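Local coordinates for protein 1,3-alpha-isomaltosidase (Kribbella flavida DSM 17836, PDB 5X3I) that hydrolyses the alpha-1,3-glucosidic linkages of the cyclic tetrasaccharide cyclobis-(1-6)-alpha-nigerosyl inside the cell, yielding isomaltose, at residues H24-I29 against D38-V43; E138-V143 against V166-V171; E680-P685 against W694-P699; I704-G709 against V726-R731. The protein carries 1 engineered substitution. All coordinates share one frame; numbering follows the deposited sequence.

Contact 1: residues H24-I29 against D38-V43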
# COMPACT_ATOMS: atom_id res chain seq x y z
N HIS A 24 -14.84 19.82 -20.59
CA HIS A 24 -13.84 18.91 -21.14
C HIS A 24 -12.51 19.11 -20.41
O HIS A 24 -11.99 20.21 -20.37
CB HIS A 24 -13.67 19.14 -22.64
CG HIS A 24 -12.64 18.26 -23.28
ND1 HIS A 24 -12.87 16.94 -23.59
CD2 HIS A 24 -11.37 18.52 -23.68
CE1 HIS A 24 -11.79 16.43 -24.15
NE2 HIS A 24 -10.87 17.37 -24.22
N ARG A 25 -11.99 18.05 -19.80
CA ARG A 25 -10.65 18.06 -19.23
C ARG A 25 -9.79 17.01 -19.94
O ARG A 25 -10.02 15.83 -19.75
CB ARG A 25 -10.67 17.78 -17.73
CG ARG A 25 -11.40 18.80 -16.87
CD ARG A 25 -11.46 18.33 -15.41
NE ARG A 25 -12.16 17.04 -15.30
CZ ARG A 25 -12.13 16.25 -14.23
NH1 ARG A 25 -12.80 15.11 -14.24
NH2 ARG A 25 -11.42 16.59 -13.15
N PRO A 26 -8.81 17.44 -20.75
CA PRO A 26 -8.03 16.50 -21.56
C PRO A 26 -7.46 15.32 -20.77
O PRO A 26 -7.53 14.19 -21.26
CB PRO A 26 -6.91 17.38 -22.12
CG PRO A 26 -7.54 18.72 -22.24
CD PRO A 26 -8.47 18.84 -21.05
N HIS A 27 -6.93 15.57 -19.58
CA HIS A 27 -6.42 14.51 -18.72
C HIS A 27 -7.49 13.83 -17.87
O HIS A 27 -7.26 12.77 -17.29
CB HIS A 27 -5.33 15.05 -17.80
CG HIS A 27 -4.08 15.44 -18.51
ND1 HIS A 27 -2.97 14.63 -18.57
CD2 HIS A 27 -3.76 16.57 -19.18
CE1 HIS A 27 -2.02 15.24 -19.25
NE2 HIS A 27 -2.47 16.42 -19.63
N GLY A 28 -8.66 14.45 -17.78
CA GLY A 28 -9.73 13.90 -16.97
C GLY A 28 -9.39 13.91 -15.49
O GLY A 28 -8.67 14.79 -15.01
N ILE A 29 -9.90 12.92 -14.78
CA ILE A 29 -9.74 12.86 -13.33
C ILE A 29 -8.35 12.35 -12.96
O ILE A 29 -7.88 12.53 -11.84
CB ILE A 29 -10.83 11.96 -12.70
CG1 ILE A 29 -10.98 12.24 -11.20
CG2 ILE A 29 -10.55 10.50 -12.97
CD1 ILE A 29 -12.13 11.50 -10.57
N ASP A 38 -15.17 12.99 -19.36
CA ASP A 38 -14.87 14.34 -19.83
C ASP A 38 -13.52 14.48 -20.55
O ASP A 38 -13.10 15.59 -20.85
CB ASP A 38 -14.92 15.32 -18.65
CG ASP A 38 -13.89 15.01 -17.59
OD1 ASP A 38 -13.33 13.91 -17.60
OD2 ASP A 38 -13.65 15.88 -16.73
N GLN A 39 -12.81 13.38 -20.78
CA GLN A 39 -11.41 13.51 -21.19
C GLN A 39 -11.07 13.05 -22.60
O GLN A 39 -11.92 12.58 -23.36
CB GLN A 39 -10.51 12.74 -20.21
CG GLN A 39 -10.42 11.25 -20.44
CD GLN A 39 -9.36 10.60 -19.55
OE1 GLN A 39 -9.61 10.29 -18.39
NE2 GLN A 39 -8.17 10.40 -20.11
N ARG A 40 -9.80 13.20 -22.93
CA ARG A 40 -9.23 12.76 -24.19
C ARG A 40 -8.57 11.40 -24.01
O ARG A 40 -7.71 11.23 -23.14
CB ARG A 40 -8.23 13.80 -24.68
CG ARG A 40 -7.51 13.43 -25.94
CD ARG A 40 -6.74 14.59 -26.49
NE ARG A 40 -5.48 14.84 -25.79
CZ ARG A 40 -5.11 16.03 -25.34
NH1 ARG A 40 -5.89 17.08 -25.49
NH2 ARG A 40 -3.95 16.17 -24.73
N VAL A 41 -9.03 10.41 -24.77
CA VAL A 41 -8.48 9.06 -24.70
C VAL A 41 -7.86 8.58 -26.01
O VAL A 41 -8.55 8.46 -27.01
CB VAL A 41 -9.56 8.05 -24.30
CG1 VAL A 41 -8.94 6.68 -24.11
CG2 VAL A 41 -10.26 8.51 -23.04
N PRO A 42 -6.55 8.30 -26.02
CA PRO A 42 -5.59 8.53 -24.94
C PRO A 42 -5.26 10.00 -24.83
O PRO A 42 -5.54 10.75 -25.76
CB PRO A 42 -4.37 7.71 -25.37
CG PRO A 42 -4.46 7.68 -26.84
CD PRO A 42 -5.92 7.60 -27.15
N VAL A 43 -4.69 10.39 -23.71
CA VAL A 43 -4.29 11.77 -23.51
C VAL A 43 -3.16 12.12 -24.48
O VAL A 43 -3.14 13.20 -25.04
CB VAL A 43 -3.85 12.02 -22.07
CG1 VAL A 43 -3.46 13.47 -21.88
CG2 VAL A 43 -4.97 11.65 -21.11
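V43 sets its CG1 methyl over one face of the H27 imidazole, 3.6 Å from the ring centroid to V43 CG1, a CH-pi contact; H479 stacks on the same ring from outside the two segments. CG1 of V43 stands anti to the backbone N (chi1 -179°), which leaves CG2 to face the carbonyl O of P26. That oxygen accepts the backbone N-H of R40 in a fairly straight bond, 3.0 Å from R40 N to P26 O. The P26 ring lies against the R40 guanidinium, its CB over one face and 3.5 Å from R40 NH1. R40 NE and NH2 meanwhile grip the single carbonyl O of V43 side-on, in the guanidinium plane, and NH1 is bonded to Y121. A leucine in place of R40 would probably leave the V43 carbonyl and the Y121 hydroxyl without these donors and take the flat guanidinium away from P26 CB. The segment 24-29 contains a type I turn, R25 to G28, packed against D38 to R40, where strand 40-41 begins, an edge strand of a three-stranded antiparallel sheet in the N-terminal domain. R25 N donates to D38 O, and the R25 guanidinium meets D38 OD2 at its edge in a salt bridge, with NE modelled doubtfully close and NH1 adding a weak bond. D38 OD1 is held by S36. H24 reaches past D38 O to hydrogen-bond G54 and Y121.

Contact 2: residues E138-V143 against V166-V171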
# COMPACT_ATOMS: atom_id res chain seq x y z
N GLU A 138 -5.42 21.80 -27.26
CA GLU A 138 -4.49 21.34 -28.29
C GLU A 138 -3.93 19.98 -27.94
O GLU A 138 -3.64 19.69 -26.78
CB GLU A 138 -3.36 22.35 -28.48
CG GLU A 138 -2.43 22.00 -29.63
CD GLU A 138 -1.40 23.08 -29.91
OE1 GLU A 138 -0.70 22.97 -30.94
OE2 GLU A 138 -1.30 24.03 -29.11
N VAL A 139 -3.78 19.13 -28.95
CA VAL A 139 -3.14 17.85 -28.76
C VAL A 139 -2.12 17.61 -29.88
O VAL A 139 -2.42 17.80 -31.06
CB VAL A 139 -4.17 16.71 -28.71
CG1 VAL A 139 -5.05 16.72 -29.95
CG2 VAL A 139 -3.49 15.37 -28.51
N SER A 140 -0.91 17.23 -29.49
CA SER A 140 0.17 16.93 -30.40
C SER A 140 0.53 15.45 -30.36
O SER A 140 0.88 14.93 -29.30
CB SER A 140 1.40 17.77 -30.06
OG SER A 140 1.09 19.15 -30.00
N PRO A 141 0.45 14.76 -31.51
CA PRO A 141 0.77 13.33 -31.60
C PRO A 141 2.23 13.04 -31.30
O PRO A 141 3.09 13.88 -31.55
CB PRO A 141 0.44 13.00 -33.06
CG PRO A 141 0.62 14.28 -33.78
CD PRO A 141 0.16 15.35 -32.82
N ALA A 142 2.51 11.85 -30.77
CA ALA A 142 3.86 11.49 -30.38
C ALA A 142 4.36 10.27 -31.13
O ALA A 142 3.57 9.48 -31.64
CB ALA A 142 3.94 11.26 -28.88
N VAL A 143 5.67 10.11 -31.19
CA VAL A 143 6.27 8.96 -31.85
C VAL A 143 7.45 8.40 -31.08
O VAL A 143 8.17 9.13 -30.40
CB VAL A 143 6.75 9.30 -33.28
CG1 VAL A 143 5.60 9.79 -34.15
CG2 VAL A 143 7.88 10.32 -33.23
N VAL A 166 8.47 11.03 -28.30
CA VAL A 166 8.64 12.46 -28.52
C VAL A 166 7.48 13.06 -29.29
O VAL A 166 6.83 12.39 -30.08
CB VAL A 166 9.96 12.75 -29.26
CG1 VAL A 166 11.12 12.11 -28.54
CG2 VAL A 166 9.89 12.24 -30.70
N SER A 167 7.23 14.34 -29.04
CA SER A 167 6.27 15.10 -29.82
C SER A 167 6.80 16.52 -29.94
O SER A 167 7.91 16.82 -29.49
CB SER A 167 4.89 15.11 -29.17
OG SER A 167 4.83 16.06 -28.12
N SER A 168 6.00 17.41 -30.53
CA SER A 168 6.39 18.81 -30.64
C SER A 168 6.51 19.45 -29.26
O SER A 168 7.14 20.49 -29.11
CB SER A 168 5.38 19.58 -31.49
OG SER A 168 4.13 19.70 -30.83
N GLN A 169 5.89 18.83 -28.26
CA GLN A 169 5.94 19.32 -26.89
C GLN A 169 7.25 18.98 -26.21
O GLN A 169 7.74 19.75 -25.39
CB GLN A 169 4.77 18.77 -26.07
CG GLN A 169 3.41 19.24 -26.54
CD GLN A 169 3.33 20.75 -26.66
OE1 GLN A 169 3.31 21.30 -27.76
NE2 GLN A 169 3.28 21.43 -25.52
N GLY A 170 7.82 17.83 -26.53
CA GLY A 170 9.09 17.42 -25.95
C GLY A 170 9.26 15.92 -25.86
O GLY A 170 8.59 15.18 -26.59
N VAL A 171 10.16 15.47 -24.99
CA VAL A 171 10.35 14.04 -24.78
C VAL A 171 9.56 13.57 -23.57
O VAL A 171 9.89 13.89 -22.43
CB VAL A 171 11.83 13.70 -24.57
CG1 VAL A 171 12.01 12.20 -24.57
CG2 VAL A 171 12.68 14.35 -25.65
O HOH W 1 3.50 16.29 -32.15
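V166 and V143 form an antiparallel hydrogen-bonded pair, and V166 has the most surface buried here. V143 N lies in the carbonyl plane of V166 O at 2.8 Å, and V166 N returns an almost straight bond to V143 O. On the side of the sheet that carries both valines, their CG2 methyls meet 3.8 Å apart, from V143 CG2 to V166 CG2, with the side chains crossing at a slant. S140, next in buried area, turns its hydroxyl toward the tight bend after strand 159-167. Its OG lies beside its own backbone N (chi1 -53°) and makes a weak hydrogen bond with S168 OG, 3.2 Å away. S167 brings its CB to 3.2 Å from P141 O, while its OG accepts from Q169 N in an ST turn and also bonds H172. Water 1 joins the segments, donating to P141 O and accepting from S168 N. The bridge joins edge strand 143-145 to strand 159-167, which turns back into 170-179, in the galactose mutarotase-like domain. Firm backbone bonds at the valine end give way to a weak hydroxyl pair and a water at the serine end, which suggests that the bend is probably held less firmly to segment 138-143 than the paired valines are to each other.

Contact 3: residues E680-P685 against W694-P699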
# COMPACT_ATOMS: atom_id res chain seq x y z
N GLU A 680 16.76 -19.39 10.77
CA GLU A 680 16.58 -20.76 11.25
C GLU A 680 15.30 -21.53 10.95
O GLU A 680 15.29 -22.75 11.10
CB GLU A 680 16.76 -20.76 12.77
CG GLU A 680 17.86 -19.84 13.27
CD GLU A 680 19.24 -20.17 12.72
OE1 GLU A 680 19.42 -21.23 12.10
OE2 GLU A 680 20.16 -19.36 12.93
N LEU A 681 14.24 -20.87 10.51
CA LEU A 681 12.96 -21.56 10.39
C LEU A 681 12.37 -21.47 8.99
O LEU A 681 12.29 -20.40 8.43
CB LEU A 681 11.94 -21.00 11.39
CG LEU A 681 12.17 -21.15 12.89
CD1 LEU A 681 11.13 -20.35 13.66
CD2 LEU A 681 12.13 -22.61 13.30
N LEU A 682 11.93 -22.61 8.47
CA LEU A 682 11.27 -22.65 7.17
C LEU A 682 9.78 -22.89 7.37
O LEU A 682 9.35 -23.84 8.03
CB LEU A 682 11.89 -23.74 6.29
CG LEU A 682 11.48 -23.76 4.81
CD1 LEU A 682 12.59 -24.34 3.97
CD2 LEU A 682 10.22 -24.58 4.62
N ILE A 683 8.98 -22.00 6.79
CA ILE A 683 7.54 -22.03 6.95
C ILE A 683 6.86 -22.43 5.65
O ILE A 683 7.29 -22.03 4.58
CB ILE A 683 7.01 -20.65 7.39
CG1 ILE A 683 7.94 -20.00 8.42
CG2 ILE A 683 5.58 -20.76 7.88
CD1 ILE A 683 8.13 -20.81 9.68
N ASN A 684 5.80 -23.22 5.75
CA ASN A 684 5.01 -23.60 4.58
C ASN A 684 3.52 -23.54 4.84
O ASN A 684 2.90 -24.56 5.13
CB ASN A 684 5.40 -25.00 4.11
CG ASN A 684 4.78 -25.36 2.77
OD1 ASN A 684 4.26 -24.50 2.07
ND2 ASN A 684 4.84 -26.64 2.42
N PRO A 685 2.93 -22.35 4.71
CA PRO A 685 1.53 -22.09 5.01
C PRO A 685 0.60 -23.07 4.32
O PRO A 685 0.89 -23.45 3.19
CB PRO A 685 1.31 -20.67 4.47
CG PRO A 685 2.65 -20.06 4.52
CD PRO A 685 3.61 -21.15 4.21
N TRP A 694 0.40 -32.11 3.64
CA TRP A 694 1.01 -30.97 2.98
C TRP A 694 2.45 -31.31 2.68
O TRP A 694 3.12 -31.94 3.50
CB TRP A 694 0.90 -29.72 3.86
CG TRP A 694 0.92 -28.39 3.14
CD1 TRP A 694 1.84 -27.40 3.29
CD2 TRP A 694 -0.03 -27.91 2.19
NE1 TRP A 694 1.53 -26.33 2.49
CE2 TRP A 694 0.38 -26.62 1.80
CE3 TRP A 694 -1.19 -28.44 1.61
CZ2 TRP A 694 -0.31 -25.86 0.87
CZ3 TRP A 694 -1.88 -27.68 0.69
CH2 TRP A 694 -1.44 -26.40 0.33
N THR A 695 2.93 -30.89 1.52
CA THR A 695 4.29 -31.22 1.13
C THR A 695 5.16 -29.99 1.07
O THR A 695 4.80 -28.98 0.47
CB THR A 695 4.31 -31.93 -0.23
OG1 THR A 695 3.56 -33.15 -0.12
CG2 THR A 695 5.73 -32.25 -0.63
N THR A 696 6.33 -30.09 1.70
CA THR A 696 7.27 -29.00 1.82
C THR A 696 8.58 -29.36 1.15
O THR A 696 9.03 -30.50 1.25
CB THR A 696 7.53 -28.65 3.31
OG1 THR A 696 6.29 -28.33 3.95
CG2 THR A 696 8.48 -27.50 3.44
N TYR A 697 9.19 -28.42 0.44
CA TYR A 697 10.50 -28.67 -0.13
C TYR A 697 11.57 -28.05 0.73
O TYR A 697 11.67 -26.83 0.86
CB TYR A 697 10.60 -28.14 -1.57
CG TYR A 697 12.02 -28.22 -2.11
CD1 TYR A 697 12.55 -29.43 -2.53
CD2 TYR A 697 12.82 -27.10 -2.18
CE1 TYR A 697 13.84 -29.52 -3.01
CE2 TYR A 697 14.11 -27.18 -2.66
CZ TYR A 697 14.62 -28.40 -3.08
OH TYR A 697 15.90 -28.47 -3.56
N LEU A 698 12.39 -28.91 1.32
CA LEU A 698 13.50 -28.46 2.14
C LEU A 698 14.77 -28.43 1.32
O LEU A 698 15.21 -29.45 0.81
CB LEU A 698 13.67 -29.38 3.35
CG LEU A 698 12.48 -29.50 4.31
CD1 LEU A 698 12.81 -30.47 5.42
CD2 LEU A 698 12.13 -28.14 4.87
N PRO A 699 15.39 -27.25 1.22
CA PRO A 699 16.64 -27.10 0.47
C PRO A 699 17.80 -27.77 1.19
O PRO A 699 17.58 -28.44 2.20
CB PRO A 699 16.83 -25.59 0.40
CG PRO A 699 16.13 -25.08 1.62
CD PRO A 699 14.96 -25.98 1.83
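Strands 681-683 and 694-698 run roughly antiparallel, their axes 140° apart and 8.9 Å from each other at closest approach, too far for backbone pairing, and the contact is carried mainly by side chains. N684 carries its polar part. With CG anti to the backbone N (chi1 -171°), the amide reaches across to T696, and N684 ND2 donates to T696 OG1 at 2.7 Å, nearly straight and close to the amide plane. The same nitrogen makes a weak bond to T695 O, 3.0 Å from N684 ND2, while N684 OD1 accepts weakly from W694 NE1. The indole and amide planes are inclined at 42°, and three bonds of unequal strength thus fix which way the amide is turned. L682 supplies the apolar half. Its CD2 slides past the T696 methyl, with 3.6 Å between L682 CD2 and T696 CG2; its CD1 methyl abuts P699 CD at 3.6 Å and also touches L698 CD2. Within the C-terminal domain, strand 681-683 lies between 675-677 and 728-731 in an antiparallel sheet, whereas 693-698 pairs with 715-720. Y729 of strand 728-731 packs on T696 and L698, and W703 of strand 703-705 packs on L682 and L698.

Contact 4: residues I704-G709 against V726-R731. With SO4 (sulfate ion), chain J.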
# COMPACT_ATOMS: atom_id res chain seq x y z
N ILE A 704 14.91 -30.25 11.12
CA ILE A 704 14.13 -30.87 12.17
C ILE A 704 12.69 -30.40 12.11
O ILE A 704 12.43 -29.20 12.00
CB ILE A 704 14.74 -30.56 13.54
CG1 ILE A 704 15.91 -31.51 13.80
CG2 ILE A 704 13.69 -30.68 14.64
CD1 ILE A 704 16.77 -31.12 14.94
N ASP A 705 11.76 -31.34 12.14
CA ASP A 705 10.35 -31.02 12.22
C ASP A 705 10.07 -30.48 13.63
O ASP A 705 10.27 -31.19 14.61
CB ASP A 705 9.51 -32.27 11.93
CG ASP A 705 8.01 -32.01 11.92
OD1 ASP A 705 7.55 -31.01 12.50
OD2 ASP A 705 7.28 -32.83 11.32
N VAL A 706 9.56 -29.26 13.72
CA VAL A 706 9.50 -28.59 15.03
C VAL A 706 8.41 -29.16 15.91
O VAL A 706 8.44 -28.99 17.12
CB VAL A 706 9.28 -27.07 14.91
CG1 VAL A 706 10.37 -26.42 14.07
CG2 VAL A 706 7.91 -26.77 14.34
N TRP A 707 7.43 -29.82 15.31
CA TRP A 707 6.34 -30.38 16.07
C TRP A 707 6.68 -31.72 16.72
O TRP A 707 6.18 -32.04 17.79
CB TRP A 707 5.10 -30.53 15.19
CG TRP A 707 4.77 -29.27 14.48
CD1 TRP A 707 4.73 -29.07 13.14
CD2 TRP A 707 4.46 -28.01 15.08
NE1 TRP A 707 4.41 -27.77 12.86
CE2 TRP A 707 4.23 -27.09 14.04
CE3 TRP A 707 4.34 -27.57 16.41
CZ2 TRP A 707 3.90 -25.77 14.27
CZ3 TRP A 707 4.01 -26.25 16.63
CH2 TRP A 707 3.79 -25.36 15.57
N THR A 708 7.43 -32.56 16.03
CA THR A 708 7.90 -33.81 16.64
C THR A 708 9.33 -33.83 17.15
O THR A 708 9.74 -34.77 17.82
CB THR A 708 7.77 -34.93 15.63
OG1 THR A 708 8.64 -34.65 14.54
CG2 THR A 708 6.34 -35.01 15.14
N GLY A 709 10.09 -32.78 16.88
CA GLY A 709 11.52 -32.81 17.16
C GLY A 709 12.33 -33.83 16.37
O GLY A 709 13.53 -33.97 16.62
N VAL A 726 0.93 -26.08 11.22
CA VAL A 726 1.39 -25.60 9.92
C VAL A 726 2.81 -26.10 9.83
O VAL A 726 3.53 -26.04 10.82
CB VAL A 726 1.33 -24.04 9.78
CG1 VAL A 726 2.01 -23.34 10.97
CG2 VAL A 726 1.97 -23.59 8.48
N PRO A 727 3.21 -26.61 8.66
CA PRO A 727 4.55 -27.19 8.60
C PRO A 727 5.63 -26.15 8.82
O PRO A 727 5.65 -25.12 8.16
CB PRO A 727 4.62 -27.77 7.18
CG PRO A 727 3.20 -28.08 6.84
CD PRO A 727 2.40 -26.97 7.48
N VAL A 728 6.53 -26.45 9.75
CA VAL A 728 7.63 -25.58 10.12
C VAL A 728 8.83 -26.46 10.40
O VAL A 728 8.72 -27.47 11.08
CB VAL A 728 7.31 -24.73 11.37
CG1 VAL A 728 8.54 -23.98 11.85
CG2 VAL A 728 6.17 -23.78 11.11
N TYR A 729 9.99 -26.06 9.90
CA TYR A 729 11.19 -26.85 10.07
C TYR A 729 12.32 -25.96 10.53
O TYR A 729 12.43 -24.82 10.10
CB TYR A 729 11.55 -27.56 8.75
CG TYR A 729 10.47 -28.52 8.31
CD1 TYR A 729 10.48 -29.84 8.71
CD2 TYR A 729 9.42 -28.09 7.51
CE1 TYR A 729 9.49 -30.71 8.33
CE2 TYR A 729 8.43 -28.95 7.12
CZ TYR A 729 8.46 -30.26 7.53
OH TYR A 729 7.48 -31.13 7.15
N CYS A 730 13.14 -26.48 11.42
CA CYS A 730 14.24 -25.71 11.98
C CYS A 730 15.57 -26.29 11.54
O CYS A 730 15.72 -27.50 11.43
CB CYS A 730 14.15 -25.69 13.51
SG CYS A 730 15.44 -24.75 14.33
N ARG A 731 16.53 -25.42 11.27
CA ARG A 731 17.88 -25.86 10.96
C ARG A 731 18.41 -26.63 12.16
O ARG A 731 18.38 -26.13 13.29
CB ARG A 731 18.79 -24.67 10.63
CG ARG A 731 18.43 -23.99 9.31
CD ARG A 731 19.31 -22.78 9.04
NE ARG A 731 20.71 -23.13 8.82
CZ ARG A 731 21.71 -22.78 9.62
NH1 ARG A 731 21.48 -22.04 10.70
NH2 ARG A 731 22.95 -23.16 9.34
S SO4 J . 25.22 -22.43 12.38
O1 SO4 J . 25.65 -23.45 13.34
O2 SO4 J . 26.13 -21.29 12.44
O3 SO4 J . 25.23 -22.99 11.04
O4 SO4 J . 23.87 -22.00 12.72
O HOH W 2 6.62 -29.49 10.30
O HOH W 3 7.62 -33.46 8.60
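I704 pairs with C730 through two backbone bonds, both in the carbonyl plane of the acceptor and each 2.9 Å long, I704 N to C730 O and C730 N to I704 O. At D705, in the non-hydrogen-bonded pair with Y729, CB lies 3.9 Å from Y729 CE1. The carboxylate and phenol planes are 53° apart, and water 3 joins D705 OD2 to Y729 OH. R719 forms a salt bridge with OD2, while OD1 accepts W707 N in an Asx turn that bends the chain away from the strand. Past the end of the strand, V706 N still donates to V728 O, and V706 wedges CG2 against V728 CB at 3.7 Å and CG1 against C730 CB. The same CG2 lies over the centre of one face of the W707 indole. W707 points NE1 at V726 O, 2.8 Å away; the oxygen is near the ring plane, although the donor stands 42° out of the carbonyl plane. With a leucine at W707, the V726 carbonyl would probably lose this donor and V706 the flat surface it rests on. R731 hydrogen-bonds a sulfate, probably from the crystallisation liquor, and forms a salt bridge with E680. W735 of helix 735-742 packs on I704, V706 and C730, covering that face of the antiparallel sheet of the family 31 C-terminal domain.

The four contacts form two pairs, one toward the N-terminus and one in the C-terminal domain, with the centres of contacts 1 and 3 about 50 Å apart, and all lie away from the annotated active-site residues. Contacts 3 and 4, with centres 9 Å apart, both reach one sheet, in which strands 681-683 and 728-731 are neighbours. Both are buried, but contact 3 joins separate sheets mainly through side chains, whereas contact 4 combines backbone pairing within a sheet with V706 and W707 packing beyond it. Contacts 1 and 2 touch where R40 packs on V139. Contact 1 is buried and rich in charged and carbonyl bonds around a loop; contact 2 is more exposed, combining a short strand bridge with hydroxyls and water.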